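Local coordinates for protein farnesyl pyrophosphate synthetase (Staphylococcus aureus, PDB 5H9D) that probably builds heptaprenyl diphosphate by magnesium-dependent chain elongation, as a member of the FPP/GGPP family of trans-prenyltransferases, at residues I201-Q206 with S285-K290; I234-L239 with D278-V283. All coordinates share one frame; numbering follows the deposited sequence.

Contact 1: residues I201-Q206 with S285-K290; sequences IGMSFQ and SKYLSK
Met-203 swings its CG beside its own backbone N (chi1 -64°) and then folds twice more, at chi2 and chi3, so that the chain bends over one face of the Tyr-287 ring and brings its methyl back to the phenol end. The first methylene makes the central touch: CB of Met-203 sits 3.8 Å above the centroid of the Tyr-287 ring, almost exactly on the ring normal, a CH-pi contact. Further out the bent chain brings CE of Met-203 to 3.6 Å from OH of Tyr-287. The sulfur takes an oblique place in this Met-aromatic pair, with SD of Met-203 5.4 Å from the centroid of the Tyr-287 ring. A long, flexible, unbranched side chain suits this task, since it can mould itself to a flat aromatic surface. The next residue, Ser-204, turns OG anti to its own N (chi1 154°), which carries the hydroxyl to Leu-288, where OG of Ser-204 meets CG of Leu-288 at 3.4 Å. That is packing; the polar need of the hydroxyl is met by a hydrogen bond with OG of Ser-284, on the same helix as Leu-288. Serine's short side chain suits the close approach of the backbones, Ser-204 CA lying 5.6 Å from Tyr-287 CA. Beyond the pair, Met-203 rests on Ala-170 of helix 158-183, and an aromatic side chain of a bound peptide, a separate chain, meets the Tyr-287 ring. The two short helical segments run nearly antiparallel, at 159°, with axes 8.3 Å apart. Such close, buried packing of neighbouring antiparallel helices is characteristic of the all-helical prenyl synthase fold, in which helix 188-215 is covered here by helix 276-296.

Contact 2: residues I234-L239 with D278-V283; sequences ITLPIL and DEAKAV
Leu-236 and Val-283 reach toward each other from facing helices, their side chains crossing at a slant, and the leucine touches through one methyl, CD2. That methyl, CD2 of Leu-236, lies 3.9 Å from CB of Val-283 and 4.0 Å from CG2 of Val-283, resting against the branch point of the valine. With CG anti to the backbone N (chi1 -168°), the side chain of Leu-236 extends toward helix 276-296, and the same CD2 also comes within 4.0 Å of CA of Ala-280. Alanine suits this place because its lone methyl leaves the helix backbone within reach of the leucine. Alongside, Pro-237 meets the helix through CG, 4.1 Å from CB of Ala-280. Here the backbones are closest, Pro-237 CA lying 5.5 Å from Ala-280 CA. Proline is well placed in the first turn of helix 236-243, where its missing N-H costs no helical hydrogen bond. The interface is wholly apolar and modest in extent, burying 147 Å² in all. It is continued by helix 188-215, where Val-211 meets Ala-280 and Ile-207 meets Val-283, while Tyr-161 of helix 158-183 packs on Leu-236. This is plain hydrophobic helix-to-helix packing, by which the start of short helix 236-243 is joined to helix 276-296 in the all-helical prenyl synthase fold.

Overall arrangement
Both contacts draw on helix 276-296: contact 2 takes residues 278-283 and contact 1 takes 285-290, one residue further along the same helix, and their centres lie about 13 Å apart on the same side of the chain's centre. Along the sequence they are nested, since 201-206 comes first, then 234-239, and the shared helix closes both loops. Helix 188-215 supplies one half of contact 1 and also flanks contact 2 through Ile-207 and Val-211. Near its start helix 276-296 thus meets both helix 236-243 and helix 188-215, and further along it continues against helix 188-215, tying together three helices that are not consecutive in the chain.

Contact 1: residues I201-Q206 with S285-K290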
ATOM      1  N   ILE A 201      -8.200 -10.283 -14.794  1.00 51.73           N
ATOM      2  CA  ILE A 201      -6.881 -10.886 -14.728  1.00 50.33           C
ATOM      3  C   ILE A 201      -6.458 -10.940 -13.274  1.00 51.27           C
ATOM      4  O   ILE A 201      -5.939 -11.949 -12.823  1.00 50.26           O
ATOM      5  CB  ILE A 201      -5.859 -10.071 -15.545  1.00 51.95           C
ATOM      6  CG1 ILE A 201      -5.846 -10.602 -16.980  1.00 48.31           C
ATOM      7  CG2 ILE A 201      -4.443 -10.096 -14.858  1.00 50.38           C
ATOM      8  CD1 ILE A 201      -5.861  -9.518 -17.996  1.00 46.47           C
ATOM      9  N   GLY A 202      -6.702  -9.846 -12.548  1.00 51.87           N
ATOM     10  CA  GLY A 202      -6.368  -9.763 -11.136  1.00 52.10           C
ATOM     11  C   GLY A 202      -7.073 -10.792 -10.268  1.00 53.66           C
ATOM     12  O   GLY A 202      -6.471 -11.319  -9.341  1.00 55.52           O
ATOM     13  N   MET A 203      -8.345 -11.070 -10.536  1.00 54.06           N
ATOM     14  CA  MET A 203      -9.089 -12.070  -9.763  1.00 54.91           C
ATOM     15  C   MET A 203      -8.486 -13.443 -10.035  1.00 55.64           C
ATOM     16  O   MET A 203      -8.219 -14.219  -9.107  1.00 57.29           O
ATOM     17  CB  MET A 203     -10.579 -12.071 -10.150  1.00 54.02           C
ATOM     18  CG  MET A 203     -11.315 -10.757  -9.823  1.00 52.04           C
ATOM     19  SD  MET A 203     -11.547 -10.487  -8.069  1.00 55.13           S
ATOM     20  CE  MET A 203     -12.505 -11.942  -7.606  1.00 47.72           C
ATOM     21  N   SER A 204      -8.255 -13.736 -11.307  1.00 54.51           N
ATOM     22  CA  SER A 204      -7.652 -15.003 -11.684  1.00 55.80           C
ATOM     23  C   SER A 204      -6.258 -15.156 -11.063  1.00 56.64           C
ATOM     24  O   SER A 204      -5.880 -16.228 -10.574  1.00 56.30           O
ATOM     25  CB  SER A 204      -7.526 -15.079 -13.189  1.00 57.52           C
ATOM     26  OG  SER A 204      -6.459 -15.943 -13.527  1.00 62.94           O
ATOM     27  N   PHE A 205      -5.506 -14.060 -11.103  1.00 56.20           N
ATOM     28  CA  PHE A 205      -4.166 -13.978 -10.578  1.00 54.51           C
ATOM     29  C   PHE A 205      -4.122 -14.564  -9.172  1.00 55.55           C
ATOM     30  O   PHE A 205      -3.445 -15.568  -8.924  1.00 55.96           O
ATOM     31  CB  PHE A 205      -3.750 -12.504 -10.555  1.00 55.01           C
ATOM     32  CG  PHE A 205      -2.292 -12.271 -10.193  1.00 57.60           C
ATOM     33  CD1 PHE A 205      -1.270 -12.867 -10.919  1.00 57.98           C
ATOM     34  CD2 PHE A 205      -1.946 -11.413  -9.159  1.00 56.68           C
ATOM     35  CE1 PHE A 205       0.064 -12.602 -10.617  1.00 57.17           C
ATOM     36  CE2 PHE A 205      -0.623 -11.148  -8.862  1.00 57.09           C
ATOM     37  CZ  PHE A 205       0.377 -11.736  -9.586  1.00 56.44           C
ATOM     38  N   GLN A 206      -4.851 -13.921  -8.258  1.00 55.10           N
ATOM     39  CA  GLN A 206      -4.923 -14.320  -6.857  1.00 53.49           C
ATOM     40  C   GLN A 206      -5.447 -15.738  -6.644  1.00 52.85           C
ATOM     41  O   GLN A 206      -4.940 -16.467  -5.797  1.00 49.72           O
ATOM     42  CB  GLN A 206      -5.805 -13.329  -6.066  1.00 53.98           C
ATOM     43  CG  GLN A 206      -5.784 -13.540  -4.540  1.00 51.49           C
ATOM     44  CD  GLN A 206      -4.346 -13.500  -3.972  1.00 51.83           C
ATOM     45  OE1 GLN A 206      -3.679 -12.458  -4.014  1.00 45.97           O
ATOM     46  NE2 GLN A 206      -3.870 -14.650  -3.456  1.00 49.72           N
ATOM     47  N   SER A 285      -9.828 -20.028 -14.408  1.00 57.21           N
ATOM     48  CA  SER A 285     -10.052 -20.149 -15.844  1.00 57.33           C
ATOM     49  C   SER A 285     -11.261 -19.443 -16.394  1.00 57.04           C
ATOM     50  O   SER A 285     -11.163 -18.775 -17.423  1.00 57.90           O
ATOM     51  CB  SER A 285     -10.099 -21.597 -16.246  1.00 57.29           C
ATOM     52  OG  SER A 285      -8.794 -21.988 -16.606  1.00 62.86           O
ATOM     53  N   LYS A 286     -12.403 -19.588 -15.743  1.00 55.64           N
ATOM     54  CA  LYS A 286     -13.562 -18.897 -16.237  1.00 56.62           C
ATOM     55  C   LYS A 286     -13.241 -17.392 -16.231  1.00 57.78           C
ATOM     56  O   LYS A 286     -13.586 -16.654 -17.178  1.00 56.16           O
ATOM     57  CB  LYS A 286     -14.769 -19.200 -15.359  1.00 58.60           C
ATOM     58  CG  LYS A 286     -15.991 -18.459 -15.802  1.00 61.84           C
ATOM     59  CD  LYS A 286     -17.209 -18.916 -15.070  1.00 66.39           C
ATOM     60  CE  LYS A 286     -17.546 -20.346 -15.409  1.00 67.98           C
ATOM     61  NZ  LYS A 286     -18.895 -20.621 -14.890  1.00 70.50           N
ATOM     62  N   TYR A 287     -12.562 -16.946 -15.166  1.00 58.13           N
ATOM     63  CA  TYR A 287     -12.171 -15.532 -15.013  1.00 56.47           C
ATOM     64  C   TYR A 287     -11.281 -15.064 -16.138  1.00 55.07           C
ATOM     65  O   TYR A 287     -11.456 -13.952 -16.632  1.00 54.95           O
ATOM     66  CB  TYR A 287     -11.475 -15.280 -13.662  1.00 55.10           C
ATOM     67  CG  TYR A 287     -12.412 -14.715 -12.616  1.00 55.58           C
ATOM     68  CD1 TYR A 287     -13.157 -13.550 -12.877  1.00 54.32           C
ATOM     69  CD2 TYR A 287     -12.580 -15.348 -11.371  1.00 56.40           C
ATOM     70  CE1 TYR A 287     -14.050 -13.025 -11.934  1.00 55.17           C
ATOM     71  CE2 TYR A 287     -13.480 -14.824 -10.396  1.00 55.78           C
ATOM     72  CZ  TYR A 287     -14.209 -13.663 -10.694  1.00 56.91           C
ATOM     73  OH  TYR A 287     -15.078 -13.123  -9.767  1.00 57.11           O
ATOM     74  N   LEU A 288     -10.333 -15.913 -16.536  1.00 54.99           N
ATOM     75  CA  LEU A 288      -9.425 -15.607 -17.631  1.00 55.74           C
ATOM     76  C   LEU A 288     -10.142 -15.474 -18.992  1.00 56.47           C
ATOM     77  O   LEU A 288      -9.778 -14.638 -19.804  1.00 55.84           O
ATOM     78  CB  LEU A 288      -8.339 -16.677 -17.693  1.00 58.11           C
ATOM     79  CG  LEU A 288      -7.078 -16.425 -16.844  1.00 60.77           C
ATOM     80  CD1 LEU A 288      -6.113 -17.588 -16.987  1.00 58.09           C
ATOM     81  CD2 LEU A 288      -6.398 -15.124 -17.295  1.00 59.42           C
ATOM     82  N   SER A 289     -11.159 -16.307 -19.236  1.00 56.35           N
ATOM     83  CA  SER A 289     -11.934 -16.236 -20.471  1.00 55.81           C
ATOM     84  C   SER A 289     -12.694 -14.921 -20.456  1.00 56.55           C
ATOM     85  O   SER A 289     -12.745 -14.212 -21.447  1.00 57.49           O
ATOM     86  CB  SER A 289     -12.943 -17.374 -20.549  1.00 54.42           C
ATOM     87  OG  SER A 289     -12.298 -18.621 -20.449  1.00 53.13           O
ATOM     88  N   LYS A 290     -13.301 -14.584 -19.334  1.00 57.05           N
ATOM     89  CA  LYS A 290     -14.011 -13.323 -19.297  1.00 60.15           C
ATOM     90  C   LYS A 290     -13.054 -12.228 -19.752  1.00 61.88           C
ATOM     91  O   LYS A 290     -13.475 -11.238 -20.360  1.00 63.74           O
ATOM     92  CB  LYS A 290     -14.541 -13.007 -17.884  1.00 60.15           C
ATOM     93  CG  LYS A 290     -16.003 -13.388 -17.667  1.00 60.78           C
ATOM     94  CD  LYS A 290     -16.427 -13.117 -16.230  1.00 65.17           C
ATOM     95  CE  LYS A 290     -17.919 -13.256 -16.045  1.00 66.82           C
ATOM     96  NZ  LYS A 290     -18.668 -12.362 -16.989  1.00 69.55           N
TER

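Contact 2: residues I234-L239 with D278-V283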
ATOM      1  N   ILE A 234      -8.419 -18.763   4.995  1.00 60.22           N
ATOM      2  CA  ILE A 234      -9.295 -19.744   4.369  1.00 57.54           C
ATOM      3  C   ILE A 234      -9.570 -19.300   2.929  1.00 57.82           C
ATOM      4  O   ILE A 234     -10.458 -18.504   2.679  1.00 57.51           O
ATOM      5  CB  ILE A 234     -10.595 -19.821   5.130  1.00 56.19           C
ATOM      6  CG1 ILE A 234     -10.291 -19.916   6.626  1.00 55.78           C
ATOM      7  CG2 ILE A 234     -11.404 -20.977   4.646  1.00 53.88           C
ATOM      8  CD1 ILE A 234      -9.414 -21.072   7.014  1.00 55.49           C
ATOM      9  N   THR A 235      -8.814 -19.852   1.985  1.00 58.05           N
ATOM     10  CA  THR A 235      -8.909 -19.468   0.595  1.00 58.09           C
ATOM     11  C   THR A 235      -9.810 -20.369  -0.245  1.00 59.62           C
ATOM     12  O   THR A 235     -10.230 -21.429   0.218  1.00 61.47           O
ATOM     13  CB  THR A 235      -7.498 -19.388   0.012  1.00 57.03           C
ATOM     14  OG1 THR A 235      -6.913 -20.695   0.003  1.00 59.70           O
ATOM     15  CG2 THR A 235      -6.613 -18.473   0.894  1.00 52.67           C
ATOM     16  N   LEU A 236     -10.093 -19.947  -1.478  1.00 58.16           N
ATOM     17  CA  LEU A 236     -10.998 -20.683  -2.348  1.00 58.02           C
ATOM     18  C   LEU A 236     -10.913 -22.218  -2.294  1.00 58.55           C
ATOM     19  O   LEU A 236     -11.929 -22.888  -2.087  1.00 58.76           O
ATOM     20  CB  LEU A 236     -10.875 -20.181  -3.802  1.00 55.15           C
ATOM     21  CG  LEU A 236     -11.981 -20.688  -4.744  1.00 53.23           C
ATOM     22  CD1 LEU A 236     -13.296 -20.300  -4.130  1.00 51.33           C
ATOM     23  CD2 LEU A 236     -11.872 -20.137  -6.143  1.00 49.48           C
ATOM     24  N   PRO A 237      -9.716 -22.798  -2.477  1.00 58.60           N
ATOM     25  CA  PRO A 237      -9.654 -24.267  -2.420  1.00 60.46           C
ATOM     26  C   PRO A 237     -10.344 -24.805  -1.160  1.00 61.68           C
ATOM     27  O   PRO A 237     -11.215 -25.674  -1.221  1.00 60.81           O
ATOM     28  CB  PRO A 237      -8.163 -24.551  -2.392  1.00 58.94           C
ATOM     29  CG  PRO A 237      -7.587 -23.363  -3.088  1.00 58.13           C
ATOM     30  CD  PRO A 237      -8.373 -22.224  -2.562  1.00 57.53           C
ATOM     31  N   ILE A 238      -9.964 -24.236  -0.019  1.00 63.32           N
ATOM     32  CA  ILE A 238     -10.500 -24.649   1.267  1.00 63.67           C
ATOM     33  C   ILE A 238     -11.981 -24.383   1.490  1.00 64.26           C
ATOM     34  O   ILE A 238     -12.608 -25.075   2.276  1.00 65.35           O
ATOM     35  CB  ILE A 238      -9.674 -24.042   2.402  1.00 63.05           C
ATOM     36  CG1 ILE A 238      -8.177 -24.258   2.100  1.00 63.69           C
ATOM     37  CG2 ILE A 238     -10.023 -24.730   3.707  1.00 62.33           C
ATOM     38  CD1 ILE A 238      -7.229 -23.779   3.163  1.00 63.98           C
ATOM     39  N   LEU A 239     -12.544 -23.396   0.800  1.00 65.00           N
ATOM     40  CA  LEU A 239     -13.968 -23.082   0.935  1.00 64.48           C
ATOM     41  C   LEU A 239     -14.770 -24.107   0.145  1.00 64.88           C
ATOM     42  O   LEU A 239     -15.880 -24.477   0.533  1.00 63.58           O
ATOM     43  CB  LEU A 239     -14.265 -21.680   0.392  1.00 63.45           C
ATOM     44  CG  LEU A 239     -13.748 -20.561   1.293  1.00 64.75           C
ATOM     45  CD1 LEU A 239     -13.522 -19.256   0.529  1.00 64.53           C
ATOM     46  CD2 LEU A 239     -14.752 -20.362   2.403  1.00 63.50           C
ATOM     47  N   ASP A 278      -8.970 -28.378  -8.218  1.00 68.28           N
ATOM     48  CA  ASP A 278      -9.297 -28.213  -9.621  1.00 70.12           C
ATOM     49  C   ASP A 278     -10.516 -27.333  -9.842  1.00 69.51           C
ATOM     50  O   ASP A 278     -10.590 -26.602 -10.832  1.00 69.96           O
ATOM     51  CB  ASP A 278      -9.450 -29.593 -10.276  1.00 72.54           C
ATOM     52  CG  ASP A 278      -8.103 -30.323 -10.408  1.00 75.48           C
ATOM     53  OD1 ASP A 278      -7.324 -29.957 -11.329  1.00 75.83           O
ATOM     54  OD2 ASP A 278      -7.818 -31.229  -9.578  1.00 75.11           O
ATOM     55  N   GLU A 279     -11.466 -27.384  -8.917  1.00 68.57           N
ATOM     56  CA  GLU A 279     -12.638 -26.551  -9.043  1.00 66.61           C
ATOM     57  C   GLU A 279     -12.137 -25.111  -8.877  1.00 65.39           C
ATOM     58  O   GLU A 279     -12.624 -24.200  -9.547  1.00 65.10           O
ATOM     59  CB  GLU A 279     -13.657 -26.922  -7.968  1.00 68.85           C
ATOM     60  CG  GLU A 279     -15.044 -26.315  -8.190  1.00 73.40           C
ATOM     61  CD  GLU A 279     -15.999 -26.548  -7.011  1.00 75.83           C
ATOM     62  OE1 GLU A 279     -17.056 -25.867  -6.933  1.00 77.12           O
ATOM     63  OE2 GLU A 279     -15.694 -27.416  -6.166  1.00 78.35           O
ATOM     64  N   ALA A 280     -11.138 -24.915  -8.006  1.00 62.83           N
ATOM     65  CA  ALA A 280     -10.560 -23.590  -7.765  1.00 60.05           C
ATOM     66  C   ALA A 280      -9.905 -23.088  -9.048  1.00 59.52           C
ATOM     67  O   ALA A 280     -10.207 -21.995  -9.534  1.00 58.52           O
ATOM     68  CB  ALA A 280      -9.550 -23.659  -6.657  1.00 56.79           C
ATOM     69  N   LYS A 281      -9.006 -23.903  -9.583  1.00 60.20           N
ATOM     70  CA  LYS A 281      -8.310 -23.607 -10.824  1.00 61.07           C
ATOM     71  C   LYS A 281      -9.326 -23.234 -11.896  1.00 60.86           C
ATOM     72  O   LYS A 281      -9.065 -22.374 -12.735  1.00 60.44           O
ATOM     73  CB  LYS A 281      -7.567 -24.833 -11.318  1.00 62.27           C
ATOM     74  CG  LYS A 281      -6.249 -25.164 -10.664  1.00 64.46           C
ATOM     75  CD  LYS A 281      -5.673 -26.327 -11.481  1.00 67.04           C
ATOM     76  CE  LYS A 281      -4.448 -26.992 -10.877  1.00 68.40           C
ATOM     77  NZ  LYS A 281      -4.336 -28.369 -11.468  1.00 67.46           N
ATOM     78  N   ALA A 282     -10.476 -23.900 -11.863  1.00 60.24           N
ATOM     79  CA  ALA A 282     -11.543 -23.675 -12.842  1.00 61.04           C
ATOM     80  C   ALA A 282     -12.126 -22.267 -12.802  1.00 61.54           C
ATOM     81  O   ALA A 282     -12.483 -21.675 -13.834  1.00 62.02           O
ATOM     82  CB  ALA A 282     -12.645 -24.677 -12.633  1.00 60.03           C
ATOM     83  N   VAL A 283     -12.247 -21.744 -11.594  1.00 61.08           N
ATOM     84  CA  VAL A 283     -12.779 -20.412 -11.407  1.00 59.59           C
ATOM     85  C   VAL A 283     -11.764 -19.412 -11.966  1.00 59.88           C
ATOM     86  O   VAL A 283     -12.112 -18.345 -12.488  1.00 60.80           O
ATOM     87  CB  VAL A 283     -12.978 -20.114  -9.931  1.00 58.33           C
ATOM     88  CG1 VAL A 283     -13.306 -18.674  -9.794  1.00 57.84           C
ATOM     89  CG2 VAL A 283     -14.056 -21.014  -9.316  1.00 55.28           C
TER